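Long-range contact in dnab-like replicative helicase (Bacillus phage SPP1, PDB 3BH0), which probably couples ATP hydrolysis to 5'-3' unwinding of duplex DNA as a phage replicative helicase of the DnaB family, this chain being its ATPase domain: residues Glu254-Asp266 with Asn277-Gly289. Numbering follows the deposited sequence.
Sequences EQDADIIEFLYRD and NIVEVIIAKHRDG
Strands 259-265 and 278-286 pair antiparallel, their axes 149° apart, through backbone bonds such as Phe262 N to Ile282 O (2.7 Å) and Ile282 N to Phe262 O. A beta bulge at Ala284-Lys285, opposite Ile260, interrupts the register: Ile260 receives Ala284 N on its carbonyl oxygen while its own N-H reaches Lys285 O. Ala284 CB meets the Phe262 ring obliquely, 3.4 Å from CE2, and Ile260 CG2 lies over one face of that ring, toward its rim. Further along the same face of the sheet, Glu280 CG comes to the edge of the Tyr264 ring, the two side chains running alongside. On the other face, Leu263 CD1 packs against Val281 CG2 (3.8 Å), and both residues touch Phe84 of helix 81-93. Beyond the bulge, Lys285, fully extended with CG anti to the backbone N (chi1 -170°), carries its ammonium to the end of helix 252-256, where NZ donates to Glu254 O (2.9 Å) and, at a doubtfully short 2.5 Å, to Ala257 O. Arg287 bends at chi3 (-65°), which brings NE to the anti lone pair of Asp258 OD1 in a nearly straight 2.6 Å salt bridge. Its NH2 reaches Gln255 O (3.1 Å) in the guanidinium plane. These cations probably offset the negative end of the helix dipole. Asp258 is shared further, with Arg68 and Lys214. Strand 259-265 runs parallel to strand 70-74, which leads into the probable P-loop, and is the last parallel strand of the core; with 278-286 the sheet turns antiparallel, as in the RecA-like ATPase fold of DnaB-family helicases.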
loop_
_atom_site.group_PDB
_atom_site.type_symbol
_atom_site.label_atom_id
_atom_site.label_comp_id
_atom_site.label_asym_id
_atom_site.label_seq_id
_atom_site.Cartn_x
_atom_site.Cartn_y
_atom_site.Cartn_z
ATOM N N GLU A 254 9.166 9.942 8.320
ATOM C CA GLU A 254 9.538 10.538 7.038
ATOM C C GLU A 254 10.992 10.250 6.658
ATOM O O GLU A 254 11.341 10.201 5.477
ATOM C CB GLU A 254 9.253 12.047 7.007
ATOM C CG GLU A 254 10.264 12.927 7.726
ATOM C CD GLU A 254 10.116 14.403 7.370
ATOM O OE1 GLU A 254 9.768 15.178 8.287
ATOM O OE2 GLU A 254 10.341 14.783 6.190
ATOM N N GLN A 255 11.839 10.056 7.664
ATOM C CA GLN A 255 13.245 9.774 7.413
ATOM C C GLN A 255 13.466 8.361 6.875
ATOM O O GLN A 255 14.166 8.180 5.883
ATOM C CB GLN A 255 14.083 10.105 8.651
ATOM C CG GLN A 255 14.237 11.644 8.801
ATOM C CD GLN A 255 14.717 12.094 10.169
ATOM O OE1 GLN A 255 15.615 11.500 10.748
ATOM N NE2 GLN A 255 14.121 13.162 10.683
ATOM N N ASP A 256 12.813 7.375 7.480
ATOM C CA ASP A 256 13.032 5.978 7.095
ATOM C C ASP A 256 12.461 5.561 5.741
ATOM O O ASP A 256 13.064 4.748 5.038
ATOM C CB ASP A 256 12.555 5.043 8.204
ATOM C CG ASP A 256 13.391 5.181 9.458
ATOM O OD1 ASP A 256 14.610 5.473 9.336
ATOM O OD2 ASP A 256 12.839 5.014 10.561
ATOM N N ALA A 257 11.318 6.132 5.370
ATOM C CA ALA A 257 10.637 5.749 4.140
ATOM C C ALA A 257 11.387 6.224 2.897
ATOM O O ALA A 257 11.926 7.332 2.842
ATOM C CB ALA A 257 9.206 6.271 4.133
ATOM N N ASP A 258 11.423 5.360 1.902
ATOM C CA ASP A 258 11.967 5.708 0.607
ATOM C C ASP A 258 10.900 6.425 -0.209
ATOM O O ASP A 258 11.185 7.375 -0.943
ATOM C CB ASP A 258 12.450 4.428 -0.086
ATOM C CG ASP A 258 13.356 3.617 0.817
ATOM O OD1 ASP A 258 14.355 4.194 1.316
ATOM O OD2 ASP A 258 13.044 2.441 1.090
ATOM N N ILE A 259 9.664 5.957 -0.061
ATOM C CA ILE A 259 8.534 6.522 -0.771
ATOM C C ILE A 259 7.397 6.858 0.198
ATOM O O ILE A 259 7.022 6.052 1.050
ATOM C CB ILE A 259 8.055 5.595 -1.906
ATOM C CG1 ILE A 259 9.230 5.268 -2.840
ATOM C CG2 ILE A 259 6.912 6.263 -2.685
ATOM C CD1 ILE A 259 8.975 4.197 -3.899
ATOM N N ILE A 260 6.873 8.063 0.067
ATOM C CA ILE A 260 5.709 8.477 0.817
ATOM C C ILE A 260 4.663 8.986 -0.154
ATOM O O ILE A 260 4.832 10.017 -0.806
ATOM C CB ILE A 260 6.047 9.558 1.864
ATOM C CG1 ILE A 260 7.087 9.022 2.858
ATOM C CG2 ILE A 260 4.758 10.060 2.562
ATOM C CD1 ILE A 260 7.615 10.059 3.871
ATOM N N GLU A 261 3.576 8.242 -0.261
ATOM C CA GLU A 261 2.476 8.691 -1.078
ATOM C C GLU A 261 1.285 9.131 -0.227
ATOM O O GLU A 261 0.732 8.353 0.536
ATOM C CB GLU A 261 2.120 7.658 -2.153
ATOM C CG GLU A 261 2.336 6.233 -1.761
ATOM C CD GLU A 261 2.470 5.295 -2.946
ATOM O OE1 GLU A 261 3.557 5.250 -3.528
ATOM O OE2 GLU A 261 1.513 4.566 -3.270
ATOM N N PHE A 262 0.958 10.417 -0.324
ATOM C CA PHE A 262 -0.242 10.975 0.276
ATOM C C PHE A 262 -1.409 10.843 -0.695
ATOM O O PHE A 262 -1.226 10.903 -1.912
ATOM C CB PHE A 262 -0.050 12.457 0.601
ATOM C CG PHE A 262 0.955 12.738 1.688
ATOM C CD1 PHE A 262 0.974 11.998 2.857
ATOM C CD2 PHE A 262 1.845 13.793 1.556
ATOM C CE1 PHE A 262 1.898 12.288 3.873
ATOM C CE2 PHE A 262 2.763 14.104 2.566
ATOM C CZ PHE A 262 2.790 13.345 3.724
ATOM N N LEU A 263 -2.599 10.645 -0.142
ATOM C CA LEU A 263 -3.836 10.681 -0.905
ATOM C C LEU A 263 -4.654 11.897 -0.497
ATOM O O LEU A 263 -4.763 12.230 0.679
ATOM C CB LEU A 263 -4.653 9.405 -0.697
ATOM C CG LEU A 263 -4.398 8.119 -1.501
ATOM C CD1 LEU A 263 -3.053 8.033 -2.213
ATOM C CD2 LEU A 263 -4.538 6.952 -0.573
ATOM N N TYR A 264 -5.219 12.565 -1.488
ATOM C CA TYR A 264 -6.079 13.703 -1.267
ATOM C C TYR A 264 -7.209 13.610 -2.259
ATOM O O TYR A 264 -6.980 13.431 -3.454
ATOM C CB TYR A 264 -5.283 14.984 -1.472
ATOM C CG TYR A 264 -6.079 16.256 -1.370
ATOM C CD1 TYR A 264 -6.437 16.775 -0.130
ATOM C CD2 TYR A 264 -6.450 16.955 -2.511
ATOM C CE1 TYR A 264 -7.155 17.955 -0.034
ATOM C CE2 TYR A 264 -7.169 18.130 -2.430
ATOM C CZ TYR A 264 -7.520 18.627 -1.195
ATOM O OH TYR A 264 -8.232 19.798 -1.106
ATOM N N ARG A 265 -8.430 13.712 -1.750
ATOM C CA ARG A 265 -9.625 13.663 -2.581
ATOM C C ARG A 265 -10.345 15.010 -2.436
ATOM O O ARG A 265 -11.043 15.242 -1.454
ATOM C CB ARG A 265 -10.480 12.488 -2.125
ATOM C CG ARG A 265 -11.621 12.129 -3.036
ATOM C CD ARG A 265 -12.395 10.959 -2.459
ATOM N NE ARG A 265 -13.822 11.254 -2.466
ATOM C CZ ARG A 265 -14.577 11.408 -1.381
ATOM N NH1 ARG A 265 -14.063 11.262 -0.167
ATOM N NH2 ARG A 265 -15.863 11.700 -1.518
ATOM N N ASP A 266 -10.136 15.911 -3.397
ATOM C CA ASP A 266 -10.577 17.315 -3.271
ATOM C C ASP A 266 -12.066 17.483 -2.964
ATOM O O ASP A 266 -12.449 18.406 -2.235
ATOM C CB ASP A 266 -10.184 18.158 -4.507
ATOM C CG ASP A 266 -10.346 19.672 -4.276
ATOM O OD1 ASP A 266 -9.337 20.405 -4.206
ATOM O OD2 ASP A 266 -11.480 20.156 -4.155
ATOM N N ASN A 277 -14.480 13.390 -8.255
ATOM C CA ASN A 277 -14.123 11.974 -8.296
ATOM C C ASN A 277 -12.652 11.725 -8.655
ATOM O O ASN A 277 -12.301 10.680 -9.202
ATOM C CB ASN A 277 -15.066 11.209 -9.235
ATOM C CG ASN A 277 -16.504 11.158 -8.723
ATOM O OD1 ASN A 277 -17.427 10.864 -9.480
ATOM N ND2 ASN A 277 -16.696 11.427 -7.441
ATOM N N ILE A 278 -11.795 12.693 -8.336
ATOM C CA ILE A 278 -10.347 12.542 -8.522
ATOM C C ILE A 278 -9.646 12.347 -7.170
ATOM O O ILE A 278 -9.831 13.126 -6.240
ATOM C CB ILE A 278 -9.718 13.742 -9.284
ATOM C CG1 ILE A 278 -10.251 13.840 -10.729
ATOM C CG2 ILE A 278 -8.194 13.672 -9.247
ATOM C CD1 ILE A 278 -9.738 12.768 -11.695
ATOM N N VAL A 279 -8.870 11.273 -7.075
ATOM C CA VAL A 279 -7.956 11.086 -5.980
ATOM C C VAL A 279 -6.570 11.374 -6.524
ATOM O O VAL A 279 -6.114 10.710 -7.458
ATOM C CB VAL A 279 -8.026 9.652 -5.409
ATOM C CG1 VAL A 279 -6.836 9.368 -4.485
ATOM C CG2 VAL A 279 -9.320 9.461 -4.646
ATOM N N GLU A 280 -5.896 12.359 -5.946
ATOM C CA GLU A 280 -4.504 12.567 -6.296
ATOM C C GLU A 280 -3.529 11.874 -5.331
ATOM O O GLU A 280 -3.637 11.976 -4.096
ATOM C CB GLU A 280 -4.178 14.044 -6.524
ATOM C CG GLU A 280 -4.418 14.986 -5.373
ATOM C CD GLU A 280 -4.051 16.432 -5.730
ATOM O OE1 GLU A 280 -4.686 17.022 -6.630
ATOM O OE2 GLU A 280 -3.114 16.987 -5.106
ATOM N N VAL A 281 -2.607 11.126 -5.929
ATOM C CA VAL A 281 -1.525 10.498 -5.215
ATOM C C VAL A 281 -0.354 11.470 -5.215
ATOM O O VAL A 281 0.299 11.680 -6.239
ATOM C CB VAL A 281 -1.141 9.157 -5.858
ATOM C CG1 VAL A 281 -0.028 8.493 -5.085
ATOM C CG2 VAL A 281 -2.348 8.237 -5.919
ATOM N N ILE A 282 -0.111 12.087 -4.067
ATOM C CA ILE A 282 0.997 13.020 -3.939
ATOM C C ILE A 282 2.220 12.293 -3.392
ATOM O O ILE A 282 2.230 11.901 -2.227
ATOM C CB ILE A 282 0.651 14.210 -3.004
ATOM C CG1 ILE A 282 -0.735 14.763 -3.333
ATOM C CG2 ILE A 282 1.741 15.278 -3.062
ATOM C CD1 ILE A 282 -1.286 15.746 -2.285
ATOM N N ILE A 283 3.227 12.102 -4.247
ATOM C CA ILE A 283 4.539 11.565 -3.874
ATOM C C ILE A 283 5.324 12.683 -3.172
ATOM O O ILE A 283 5.880 13.560 -3.822
ATOM C CB ILE A 283 5.318 11.030 -5.119
ATOM C CG1 ILE A 283 4.637 9.795 -5.719
ATOM C CG2 ILE A 283 6.730 10.629 -4.752
ATOM C CD1 ILE A 283 3.428 10.076 -6.629
ATOM N N ALA A 284 5.333 12.668 -1.841
ATOM C CA ALA A 284 5.931 13.760 -1.062
ATOM C C ALA A 284 7.412 13.498 -0.779
ATOM O O ALA A 284 8.168 14.415 -0.470
ATOM C CB ALA A 284 5.175 13.966 0.217
ATOM N N LYS A 285 7.809 12.233 -0.888
ATOM C CA LYS A 285 9.189 11.836 -0.738
ATOM C C LYS A 285 9.497 10.706 -1.694
ATOM O O LYS A 285 8.712 9.754 -1.849
ATOM C CB LYS A 285 9.515 11.409 0.693
ATOM C CG LYS A 285 11.000 11.233 0.896
ATOM C CD LYS A 285 11.346 10.570 2.208
ATOM C CE LYS A 285 12.877 10.377 2.302
ATOM N NZ LYS A 285 13.209 9.444 3.383
ATOM N N HIS A 286 10.644 10.835 -2.350
ATOM C CA HIS A 286 11.120 9.829 -3.266
ATOM C C HIS A 286 12.653 9.823 -3.255
ATOM O O HIS A 286 13.301 10.736 -3.795
ATOM C CB HIS A 286 10.566 10.072 -4.674
ATOM C CG HIS A 286 10.707 8.887 -5.572
ATOM N ND1 HIS A 286 10.101 8.810 -6.805
ATOM C CD2 HIS A 286 11.374 7.722 -5.407
ATOM C CE1 HIS A 286 10.398 7.652 -7.366
ATOM N NE2 HIS A 286 11.172 6.976 -6.539
ATOM N N ARG A 287 13.215 8.788 -2.627
ATOM C CA ARG A 287 14.658 8.712 -2.368
ATOM C C ARG A 287 15.494 8.602 -3.648
ATOM O O ARG A 287 16.516 9.265 -3.797
ATOM C CB ARG A 287 14.976 7.540 -1.436
ATOM C CG ARG A 287 16.380 7.618 -0.843
ATOM C CD ARG A 287 16.751 6.420 -0.008
ATOM N NE ARG A 287 15.955 6.244 1.219
ATOM C CZ ARG A 287 15.955 7.054 2.277
ATOM N NH1 ARG A 287 16.689 8.168 2.293
ATOM N NH2 ARG A 287 15.197 6.758 3.323
ATOM N N ASP A 288 15.024 7.771 -4.571
ATOM C CA ASP A 288 15.746 7.437 -5.789
ATOM C C ASP A 288 14.941 7.867 -7.021
ATOM O O ASP A 288 14.772 7.089 -7.951
ATOM C CB ASP A 288 15.999 5.918 -5.816
ATOM C CG ASP A 288 17.201 5.522 -6.679
ATOM O OD1 ASP A 288 18.262 6.207 -6.614
ATOM O OD2 ASP A 288 17.086 4.502 -7.413
ATOM N N GLY A 289 14.443 9.099 -7.026
ATOM C CA GLY A 289 13.631 9.563 -8.134
ATOM C C GLY A 289 12.819 10.810 -7.866
ATOM O O GLY A 289 12.979 11.441 -6.817
#